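Local coordinates for protein uracil-DNA glycosylase (Sulfolobus tokodaii str. 7, PDB 4ZBY) that belongs to the uracil-DNA glycosylase superfamily, carries an iron/sulfur cluster and holds uracil in a separate pocket of the same chain, at residues K16-W20 and R92-E98; K8-I12 and N25-G29; N82-C86 and E98-S103. All coordinates share one frame; numbering follows the deposited sequence.

Overall arrangement
Contacts 1, 2 and 3 gather on one side of the chain around the iron/sulfur cluster, and their chemistry follows their depth. Contact 3 is wholly buried: apolar side chains and two cluster cysteines join the loop after strand 79-82 to helix 96-113. Contact 1 uses the beginning of that helix and shares Glu98 with contact 3, but is only partly buried and relies on a salt-bridge network. Contact 2 is apolar and mostly buried, with Lys8 and Ile12 at its exposed rim; it lays helix 4-12 on the loop before strand 30-31. That loop in turn reaches contact 3, where Val27 N lies 2.8 Å from Lys85 O, probably a hydrogen bond.

Contact 1: K16-W20 and R92-E98; sequences KCKLW and RDPEEDE. With SF4 (iron/sulfur cluster), chain B.
Cys17 and Glu98 bring the two backbones closest, with their CA atoms 5.9 Å apart, where the loop running into a 3-10 segment passes the start of helix 96-113. The contact is a worked example of a buried carboxylate held by several donors. Arg92 grips Glu98 end-on with two nitrogens: NH1 lies 2.9 Å from Glu98 OE1 and NH2 lies 2.8 Å from Glu98 OE2, each bond using a syn lone pair. The other donors come from above the carboxylate plane. Lys18 NZ reaches Glu98 OE2 at 2.6 Å, 40° out of that plane, and the backbone N of Glu95, the N-cap residue, meets Glu98 OE1 at 2.7 Å. Each oxygen thus accepts two bonds, which should fix the rotation of the group and favour its charged form.

Lys18 runs extended until a bend at its last torsion (chi4 -59°) turns NZ toward the carboxylates of Asp97 and Glu98; there it also forms a salt bridge to Asp97, with NZ 3.3 Å from OD1. A water links Lys18 N to Asp97 OD2. Leu19 crosses Glu98 at about a right angle, its CD2 methyl 3.3 Å from Glu98 OE2, on the face of the carboxylate opposite the one that Lys18 NZ and Glu95 N approach. Beside it, Cys17 SG binds iron FE1 of the cluster at 2.3 Å and receives a hydrogen bond from Leu19 N.

The network therefore ties a cluster-binding loop to the first turn of helix 96-113. Farther along this helix Ala101 packs on Cys17, while Val84 and Cys86, in the loop that follows strand 79-82, lie against Leu19.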
loop_
_atom_site.group_PDB
_atom_site.type_symbol
_atom_site.label_atom_id
_atom_site.label_comp_id
_atom_site.label_asym_id
_atom_site.label_seq_id
_atom_site.Cartn_x
_atom_site.Cartn_y
_atom_site.Cartn_z
ATOM N N LYS A 16 -12.281 1.301 -15.978
ATOM C CA LYS A 16 -11.366 0.462 -16.743
ATOM C C LYS A 16 -11.418 -1.013 -16.350
ATOM O O LYS A 16 -10.884 -1.842 -17.067
ATOM C CB LYS A 16 -9.938 0.987 -16.611
ATOM C CG LYS A 16 -9.709 2.280 -17.369
ATOM C CD LYS A 16 -8.299 2.758 -17.146
ATOM C CE LYS A 16 -7.914 3.769 -18.198
ATOM N NZ LYS A 16 -6.577 4.339 -17.890
ATOM N N CYS A 17 -12.050 -1.354 -15.228
ATOM C CA CYS A 17 -12.352 -2.762 -14.977
ATOM C C CYS A 17 -13.751 -2.902 -14.402
ATOM O O CYS A 17 -14.417 -1.908 -14.139
ATOM C CB CYS A 17 -11.321 -3.410 -14.052
ATOM S SG CYS A 17 -11.540 -3.072 -12.309
ATOM N N LYS A 18 -14.225 -4.137 -14.238
ATOM C CA LYS A 18 -15.618 -4.318 -13.861
ATOM C C LYS A 18 -15.945 -3.888 -12.430
ATOM O O LYS A 18 -17.114 -3.837 -12.044
ATOM C CB LYS A 18 -16.025 -5.788 -14.069
ATOM C CG LYS A 18 -15.251 -6.768 -13.219
ATOM C CD LYS A 18 -15.639 -8.215 -13.541
ATOM C CE LYS A 18 -14.820 -9.195 -12.720
ATOM N NZ LYS A 18 -13.340 -9.076 -12.950
ATOM N N LEU A 19 -14.936 -3.548 -11.641
ATOM C CA LEU A 19 -15.199 -3.170 -10.259
ATOM C C LEU A 19 -15.952 -1.851 -10.122
ATOM O O LEU A 19 -16.551 -1.597 -9.067
ATOM C CB LEU A 19 -13.895 -3.073 -9.460
ATOM C CG LEU A 19 -13.141 -4.398 -9.310
ATOM C CD1 LEU A 19 -11.918 -4.310 -8.400
ATOM C CD2 LEU A 19 -14.139 -5.477 -8.848
ATOM N N TRP A 20 -15.925 -1.014 -11.162
ATOM C CA TRP A 20 -16.541 0.303 -11.035
ATOM C C TRP A 20 -18.029 0.183 -10.745
ATOM O O TRP A 20 -18.584 1.015 -10.042
ATOM C CB TRP A 20 -16.307 1.157 -12.297
ATOM C CG TRP A 20 -17.257 0.832 -13.432
ATOM C CD1 TRP A 20 -17.060 -0.070 -14.434
ATOM C CD2 TRP A 20 -18.544 1.416 -13.666
ATOM N NE1 TRP A 20 -18.142 -0.085 -15.280
ATOM C CE2 TRP A 20 -19.068 0.821 -14.830
ATOM C CE3 TRP A 20 -19.302 2.387 -13.006
ATOM C CZ2 TRP A 20 -20.311 1.163 -15.342
ATOM C CZ3 TRP A 20 -20.534 2.720 -13.512
ATOM C CH2 TRP A 20 -21.027 2.115 -14.673
ATOM N N ARG A 92 -14.423 -10.485 -1.662
ATOM C CA ARG A 92 -13.380 -11.227 -2.395
ATOM C C ARG A 92 -12.122 -10.403 -2.667
ATOM O O ARG A 92 -12.090 -9.159 -2.532
ATOM C CB ARG A 92 -13.917 -11.801 -3.719
ATOM C CG ARG A 92 -14.064 -10.786 -4.879
ATOM C CD ARG A 92 -14.086 -11.574 -6.197
ATOM N NE ARG A 92 -14.632 -10.812 -7.327
ATOM C CZ ARG A 92 -13.961 -9.861 -7.975
ATOM N NH1 ARG A 92 -12.732 -9.508 -7.592
ATOM N NH2 ARG A 92 -14.543 -9.240 -8.993
ATOM N N ASP A 93 -11.055 -11.104 -3.041
ATOM C CA ASP A 93 -9.839 -10.423 -3.491
ATOM C C ASP A 93 -9.975 -10.010 -4.955
ATOM O O ASP A 93 -10.732 -10.621 -5.691
ATOM C CB ASP A 93 -8.621 -11.344 -3.322
ATOM C CG ASP A 93 -8.534 -11.943 -1.930
ATOM O OD1 ASP A 93 -8.353 -11.171 -0.970
ATOM O OD2 ASP A 93 -8.651 -13.178 -1.793
ATOM N N PRO A 94 -9.191 -9.001 -5.398
ATOM C CA PRO A 94 -9.174 -8.581 -6.806
ATOM C C PRO A 94 -8.848 -9.734 -7.730
ATOM O O PRO A 94 -8.052 -10.587 -7.352
ATOM C CB PRO A 94 -8.049 -7.539 -6.859
ATOM C CG PRO A 94 -8.014 -6.977 -5.499
ATOM C CD PRO A 94 -8.394 -8.108 -4.552
ATOM N N GLU A 95 -9.467 -9.775 -8.904
ATOM C CA GLU A 95 -9.066 -10.739 -9.929
ATOM C C GLU A 95 -7.730 -10.303 -10.495
ATOM O O GLU A 95 -7.301 -9.175 -10.264
ATOM C CB GLU A 95 -10.073 -10.822 -11.071
ATOM C CG GLU A 95 -11.518 -10.823 -10.683
ATOM C CD GLU A 95 -12.025 -12.193 -10.407
ATOM O OE1 GLU A 95 -12.558 -12.830 -11.340
ATOM O OE2 GLU A 95 -11.882 -12.638 -9.252
ATOM N N GLU A 96 -7.073 -11.178 -11.254
ATOM C CA GLU A 96 -5.815 -10.779 -11.869
ATOM C C GLU A 96 -6.067 -9.707 -12.929
ATOM O O GLU A 96 -5.279 -8.770 -13.038
ATOM C CB GLU A 96 -5.073 -11.982 -12.473
ATOM C CG GLU A 96 -4.379 -12.889 -11.441
ATOM C CD GLU A 96 -3.402 -12.154 -10.517
ATOM O OE1 GLU A 96 -2.730 -11.192 -10.957
ATOM O OE2 GLU A 96 -3.306 -12.540 -9.334
ATOM N N ASP A 97 -7.165 -9.819 -13.675
ATOM C CA ASP A 97 -7.464 -8.826 -14.700
ATOM C C ASP A 97 -7.771 -7.466 -14.066
ATOM O O ASP A 97 -7.620 -6.424 -14.707
ATOM C CB ASP A 97 -8.624 -9.277 -15.593
ATOM C CG ASP A 97 -9.985 -9.126 -14.928
ATOM O OD1 ASP A 97 -10.168 -9.655 -13.821
ATOM O OD2 ASP A 97 -10.883 -8.482 -15.517
ATOM N N GLU A 98 -8.188 -7.474 -12.804
ATOM C CA GLU A 98 -8.461 -6.218 -12.111
ATOM C C GLU A 98 -7.145 -5.593 -11.646
ATOM O O GLU A 98 -6.952 -4.379 -11.736
ATOM C CB GLU A 98 -9.432 -6.453 -10.945
ATOM C CG GLU A 98 -10.834 -6.811 -11.435
ATOM C CD GLU A 98 -11.674 -7.554 -10.407
ATOM O OE1 GLU A 98 -11.191 -7.797 -9.277
ATOM O OE2 GLU A 98 -12.833 -7.857 -10.749
HETATM FE FE1 SF4 B . -10.923 -0.910 -11.830
HETATM FE FE2 SF4 B . -10.537 1.665 -12.408
HETATM FE FE3 SF4 B . -11.519 0.972 -9.996
HETATM FE FE4 SF4 B . -8.974 0.465 -10.602
HETATM S S1 SF4 B . -9.923 2.516 -10.361
HETATM S S2 SF4 B . -10.404 -0.945 -9.595
HETATM S S3 SF4 B . -9.120 -0.020 -12.829
HETATM S S4 SF4 B . -12.520 0.636 -12.051
HETATM O O HOH W 1 -12.772 -6.353 -15.487
#

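Contact 2: K8-I12 and N25-G29; sequences KEEVI and NAVPG
Val11 and Ala26 meet where the last turn of helix 4-12 packs on the irregular segment leading into the edge strand 30-31, a helix-on-loop contact flanking the iron/sulfur site of this uracil-DNA glycosylase superfamily fold. Val11 and Ile12, three and four residues on from Lys8, lie with it on one face of the helix, against which the irregular segment rests. The backbones run past each other in opposite senses, Lys8 lying nearest Pro28 and Ile12 nearest Ala26, their CA atoms 5.4 and 5.2 Å apart respectively.

Val11 carries the buried centre. Its CG1 branch, swung opposite the backbone N (chi1 164°), reaches between Ala26 and Pro28, with CG1 3.6 Å from Ala26 CB and 3.9 Å from Pro28 CB. The Ala26 methyl also presses against the helix backbone, 3.3 Å from Val11 O. Pro28 extends the apolar surface outward: its ring meets the aliphatic part of Lys8, CG to CG 3.8 Å, and lies at a looser distance from Ile12.

Between these inward residues Val27 points away from the helix, touching Pro44 and Pro54, the latter a residue of the uracil pocket. Val11 itself touches the cluster as well as Lys85 and Tyr105, while Pro28 O accepts hydrogen bonds from Thr81 OG1 and Gln109 NE2. The polar ends of the contact are joined by solvent: at the close of the helix a single water gives a hydrogen bond to Ile12 O and takes one from Ala26 N, both 2.9 Å long.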
loop_
_atom_site.group_PDB
_atom_site.type_symbol
_atom_site.label_atom_id
_atom_site.label_comp_id
_atom_site.label_asym_id
_atom_site.label_seq_id
_atom_site.Cartn_x
_atom_site.Cartn_y
_atom_site.Cartn_z
ATOM N N LYS A 8 -5.643 10.994 -9.356
ATOM C CA LYS A 8 -6.827 11.016 -8.502
ATOM C C LYS A 8 -8.119 11.243 -9.305
ATOM O O LYS A 8 -9.124 10.536 -9.117
ATOM C CB LYS A 8 -6.682 12.089 -7.412
ATOM C CG LYS A 8 -7.942 12.297 -6.597
ATOM C CD LYS A 8 -7.616 12.743 -5.186
ATOM C CE LYS A 8 -8.808 13.436 -4.531
ATOM N NZ LYS A 8 -8.538 13.683 -3.075
ATOM N N GLU A 9 -8.096 12.216 -10.214
ATOM C CA GLU A 9 -9.251 12.498 -11.052
ATOM C C GLU A 9 -9.653 11.321 -11.911
ATOM O O GLU A 9 -10.839 11.027 -12.060
ATOM C CB GLU A 9 -8.963 13.691 -11.946
ATOM C CG GLU A 9 -8.902 14.964 -11.151
ATOM C CD GLU A 9 -10.097 15.091 -10.222
ATOM O OE1 GLU A 9 -11.233 15.245 -10.739
ATOM O OE2 GLU A 9 -9.904 15.006 -8.983
ATOM N N GLU A 10 -8.655 10.658 -12.485
ATOM C CA GLU A 10 -8.899 9.518 -13.360
ATOM C C GLU A 10 -9.500 8.372 -12.585
ATOM O O GLU A 10 -10.440 7.751 -13.064
ATOM C CB GLU A 10 -7.608 9.059 -14.031
ATOM C CG GLU A 10 -7.056 10.071 -15.029
ATOM C CD GLU A 10 -5.837 9.551 -15.749
ATOM O OE1 GLU A 10 -5.683 8.312 -15.818
ATOM O OE2 GLU A 10 -5.028 10.385 -16.249
ATOM N N VAL A 11 -8.942 8.088 -11.408
ATOM C CA VAL A 11 -9.431 6.972 -10.586
ATOM C C VAL A 11 -10.884 7.213 -10.163
ATOM O O VAL A 11 -11.716 6.313 -10.233
ATOM C CB VAL A 11 -8.559 6.764 -9.352
ATOM C CG1 VAL A 11 -9.278 5.881 -8.293
ATOM C CG2 VAL A 11 -7.225 6.128 -9.758
ATOM N N ILE A 12 -11.189 8.440 -9.751
ATOM C CA ILE A 12 -12.521 8.740 -9.230
ATOM C C ILE A 12 -13.612 8.504 -10.271
ATOM O O ILE A 12 -14.745 8.123 -9.925
ATOM C CB ILE A 12 -12.559 10.171 -8.702
ATOM C CG1 ILE A 12 -11.891 10.200 -7.314
ATOM C CG2 ILE A 12 -13.985 10.711 -8.661
ATOM C CD1 ILE A 12 -11.679 11.614 -6.798
ATOM N N ASN A 25 -17.504 4.898 -3.864
ATOM C CA ASN A 25 -16.364 5.768 -4.195
ATOM C C ASN A 25 -15.134 4.969 -4.542
ATOM O O ASN A 25 -14.800 4.049 -3.814
ATOM C CB ASN A 25 -15.973 6.670 -3.022
ATOM C CG ASN A 25 -17.030 7.663 -2.680
ATOM O OD1 ASN A 25 -17.214 8.664 -3.381
ATOM N ND2 ASN A 25 -17.744 7.398 -1.600
ATOM N N ALA A 26 -14.450 5.337 -5.625
ATOM C CA ALA A 26 -13.112 4.794 -5.896
ATOM C C ALA A 26 -12.195 5.383 -4.843
ATOM O O ALA A 26 -12.510 6.437 -4.283
ATOM C CB ALA A 26 -12.637 5.167 -7.300
ATOM N N VAL A 27 -11.049 4.745 -4.606
ATOM C CA VAL A 27 -10.128 5.164 -3.553
ATOM C C VAL A 27 -8.729 5.304 -4.128
ATOM O O VAL A 27 -7.954 4.312 -4.142
ATOM C CB VAL A 27 -10.124 4.131 -2.386
ATOM C CG1 VAL A 27 -9.248 4.585 -1.243
ATOM C CG2 VAL A 27 -11.572 3.882 -1.867
ATOM N N PRO A 28 -8.369 6.515 -4.596
ATOM C CA PRO A 28 -7.055 6.689 -5.230
ATOM C C PRO A 28 -5.880 6.633 -4.244
ATOM O O PRO A 28 -4.782 6.212 -4.624
ATOM C CB PRO A 28 -7.140 8.080 -5.882
ATOM C CG PRO A 28 -8.267 8.765 -5.229
ATOM C CD PRO A 28 -9.251 7.672 -4.795
ATOM N N GLY A 29 -6.113 6.971 -2.988
ATOM C CA GLY A 29 -5.013 7.033 -2.030
ATOM C C GLY A 29 -4.881 8.470 -1.590
ATOM O O GLY A 29 -5.398 9.357 -2.255
HETATM O O HOH W 2 -15.497 7.485 -7.234
#

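Contact 3: N82-C86 and E98-S103; sequences NVVKC and EITACS. With SF4 (iron/sulfur cluster), chain B; URA (uracil), chain C.
Val84 and Ile99 cross at about a right angle, Val84 CG2 lying 3.7 Å from Ile99 CG1. The two branches of Val84 divide the work: CG2 faces the helix, and CG1, opposite the backbone N (chi1 165°), turns to cluster sulfur S2. Cys102, on helix 96-113, points toward the loop. Its SG binds iron FE4 at 2.3 Å and sits 3.3 Å from Lys85 N, with the aliphatic chain of Lys85 alongside. Cys86 SG binds iron FE3, so each segment supplies one ligand.

Beyond the sulfur, Lys85 bends its end back so that NZ bonds to Asn82 O at 2.9 Å, nearly in line with the C=O; the same NZ is also hydrogen-bonded to Thr81 OG1 and Gln109 OE1. A water accepts from Lys85 NZ and donates to Val83 O and Cys102 O, bridging loop and helix.

At the end of strand 79-82, Asn82 pairs with uracil, OD1 taking N3-H at 2.7 Å and ND2 giving to O4. The chemistry implies that one short loop, pinned by metal, lysine and apolar packing, connects the cluster to the uracil pocket.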
loop_
_atom_site.group_PDB
_atom_site.type_symbol
_atom_site.label_atom_id
_atom_site.label_comp_id
_atom_site.label_asym_id
_atom_site.label_seq_id
_atom_site.Cartn_x
_atom_site.Cartn_y
_atom_site.Cartn_z
ATOM N N ASN A 82 -3.506 1.538 -2.465
ATOM C CA ASN A 82 -3.692 0.103 -2.685
ATOM C C ASN A 82 -3.376 -0.245 -4.122
ATOM O O ASN A 82 -3.426 0.615 -4.987
ATOM C CB ASN A 82 -5.130 -0.340 -2.392
ATOM C CG ASN A 82 -5.523 -0.166 -0.936
ATOM O OD1 ASN A 82 -5.081 -0.906 -0.076
ATOM N ND2 ASN A 82 -6.367 0.818 -0.660
ATOM N N VAL A 83 -3.097 -1.521 -4.386
ATOM C CA VAL A 83 -2.805 -1.944 -5.751
ATOM C C VAL A 83 -4.078 -1.890 -6.619
ATOM O O VAL A 83 -4.007 -1.585 -7.814
ATOM C CB VAL A 83 -2.164 -3.355 -5.765
ATOM C CG1 VAL A 83 -3.108 -4.385 -5.172
ATOM C CG2 VAL A 83 -1.736 -3.748 -7.173
ATOM N N VAL A 84 -5.243 -2.151 -6.013
ATOM C CA VAL A 84 -6.514 -2.004 -6.693
ATOM C C VAL A 84 -7.310 -0.941 -5.943
ATOM O O VAL A 84 -7.283 -0.896 -4.706
ATOM C CB VAL A 84 -7.282 -3.344 -6.735
ATOM C CG1 VAL A 84 -8.740 -3.153 -7.111
ATOM C CG2 VAL A 84 -6.587 -4.267 -7.744
ATOM N N LYS A 85 -7.993 -0.078 -6.680
ATOM C CA LYS A 85 -8.554 1.099 -6.038
ATOM C C LYS A 85 -10.085 1.132 -5.893
ATOM O O LYS A 85 -10.655 2.109 -5.371
ATOM C CB LYS A 85 -8.016 2.335 -6.767
ATOM C CG LYS A 85 -6.491 2.468 -6.514
ATOM C CD LYS A 85 -5.833 3.319 -7.563
ATOM C CE LYS A 85 -4.550 3.929 -7.047
ATOM N NZ LYS A 85 -3.477 2.949 -6.686
ATOM N N CYS A 86 -10.754 0.045 -6.277
ATOM C CA CYS A 86 -12.175 -0.113 -5.987
ATOM C C CYS A 86 -12.414 -1.385 -5.194
ATOM O O CYS A 86 -11.665 -2.338 -5.313
ATOM C CB CYS A 86 -13.004 -0.153 -7.263
ATOM S SG CYS A 86 -12.850 1.431 -8.146
ATOM N N GLU A 98 -8.188 -7.474 -12.804
ATOM C CA GLU A 98 -8.461 -6.218 -12.111
ATOM C C GLU A 98 -7.145 -5.593 -11.646
ATOM O O GLU A 98 -6.952 -4.379 -11.736
ATOM C CB GLU A 98 -9.432 -6.453 -10.945
ATOM C CG GLU A 98 -10.834 -6.811 -11.435
ATOM C CD GLU A 98 -11.674 -7.554 -10.407
ATOM O OE1 GLU A 98 -11.191 -7.797 -9.277
ATOM O OE2 GLU A 98 -12.833 -7.857 -10.749
ATOM N N ILE A 99 -6.224 -6.424 -11.177
ATOM C CA ILE A 99 -4.908 -5.924 -10.793
ATOM C C ILE A 99 -4.191 -5.391 -12.031
ATOM O O ILE A 99 -3.593 -4.316 -11.995
ATOM C CB ILE A 99 -4.080 -7.013 -10.106
ATOM C CG1 ILE A 99 -4.645 -7.280 -8.707
ATOM C CG2 ILE A 99 -2.596 -6.592 -9.976
ATOM C CD1 ILE A 99 -4.122 -8.550 -8.062
ATOM N N THR A 100 -4.267 -6.139 -13.125
ATOM C CA THR A 100 -3.668 -5.713 -14.387
ATOM C C THR A 100 -4.242 -4.372 -14.857
ATOM O O THR A 100 -3.500 -3.494 -15.307
ATOM C CB THR A 100 -3.859 -6.782 -15.486
ATOM O OG1 THR A 100 -3.138 -7.964 -15.125
ATOM C CG2 THR A 100 -3.340 -6.281 -16.815
ATOM N N ALA A 101 -5.550 -4.193 -14.707
ATOM C CA ALA A 101 -6.212 -2.970 -15.166
ATOM C C ALA A 101 -5.881 -1.761 -14.304
ATOM O O ALA A 101 -5.721 -0.650 -14.810
ATOM C CB ALA A 101 -7.723 -3.166 -15.211
ATOM N N CYS A 102 -5.797 -1.970 -12.993
ATOM C CA CYS A 102 -5.680 -0.854 -12.063
ATOM C C CYS A 102 -4.242 -0.510 -11.721
ATOM O O CYS A 102 -3.933 0.619 -11.381
ATOM C CB CYS A 102 -6.424 -1.177 -10.773
ATOM S SG CYS A 102 -6.792 0.279 -9.766
ATOM N N SER A 103 -3.365 -1.502 -11.751
ATOM C CA SER A 103 -2.016 -1.258 -11.256
ATOM C C SER A 103 -1.225 -0.142 -11.980
ATOM O O SER A 103 -0.347 0.452 -11.360
ATOM C CB SER A 103 -1.207 -2.561 -11.260
ATOM O OG SER A 103 -1.075 -3.108 -12.549
HETATM FE FE1 SF4 B . -10.923 -0.910 -11.830
HETATM FE FE2 SF4 B . -10.537 1.665 -12.408
HETATM FE FE3 SF4 B . -11.519 0.972 -9.996
HETATM FE FE4 SF4 B . -8.974 0.465 -10.602
HETATM S S1 SF4 B . -9.923 2.516 -10.361
HETATM S S2 SF4 B . -10.404 -0.945 -9.595
HETATM S S3 SF4 B . -9.120 -0.020 -12.829
HETATM S S4 SF4 B . -12.520 0.636 -12.051
HETATM N N1 URA C . -7.569 -3.215 3.213
HETATM C C2 URA C . -6.676 -2.787 2.292
HETATM O O2 URA C . -5.950 -3.541 1.671
HETATM N N3 URA C . -6.756 -1.496 1.949
HETATM C C4 URA C . -7.631 -0.590 2.432
HETATM O O4 URA C . -7.541 0.575 2.082
HETATM C C5 URA C . -8.539 -1.068 3.398
HETATM C C6 URA C . -8.490 -2.366 3.780
HETATM O O HOH W 3 -3.406 0.965 -8.695
#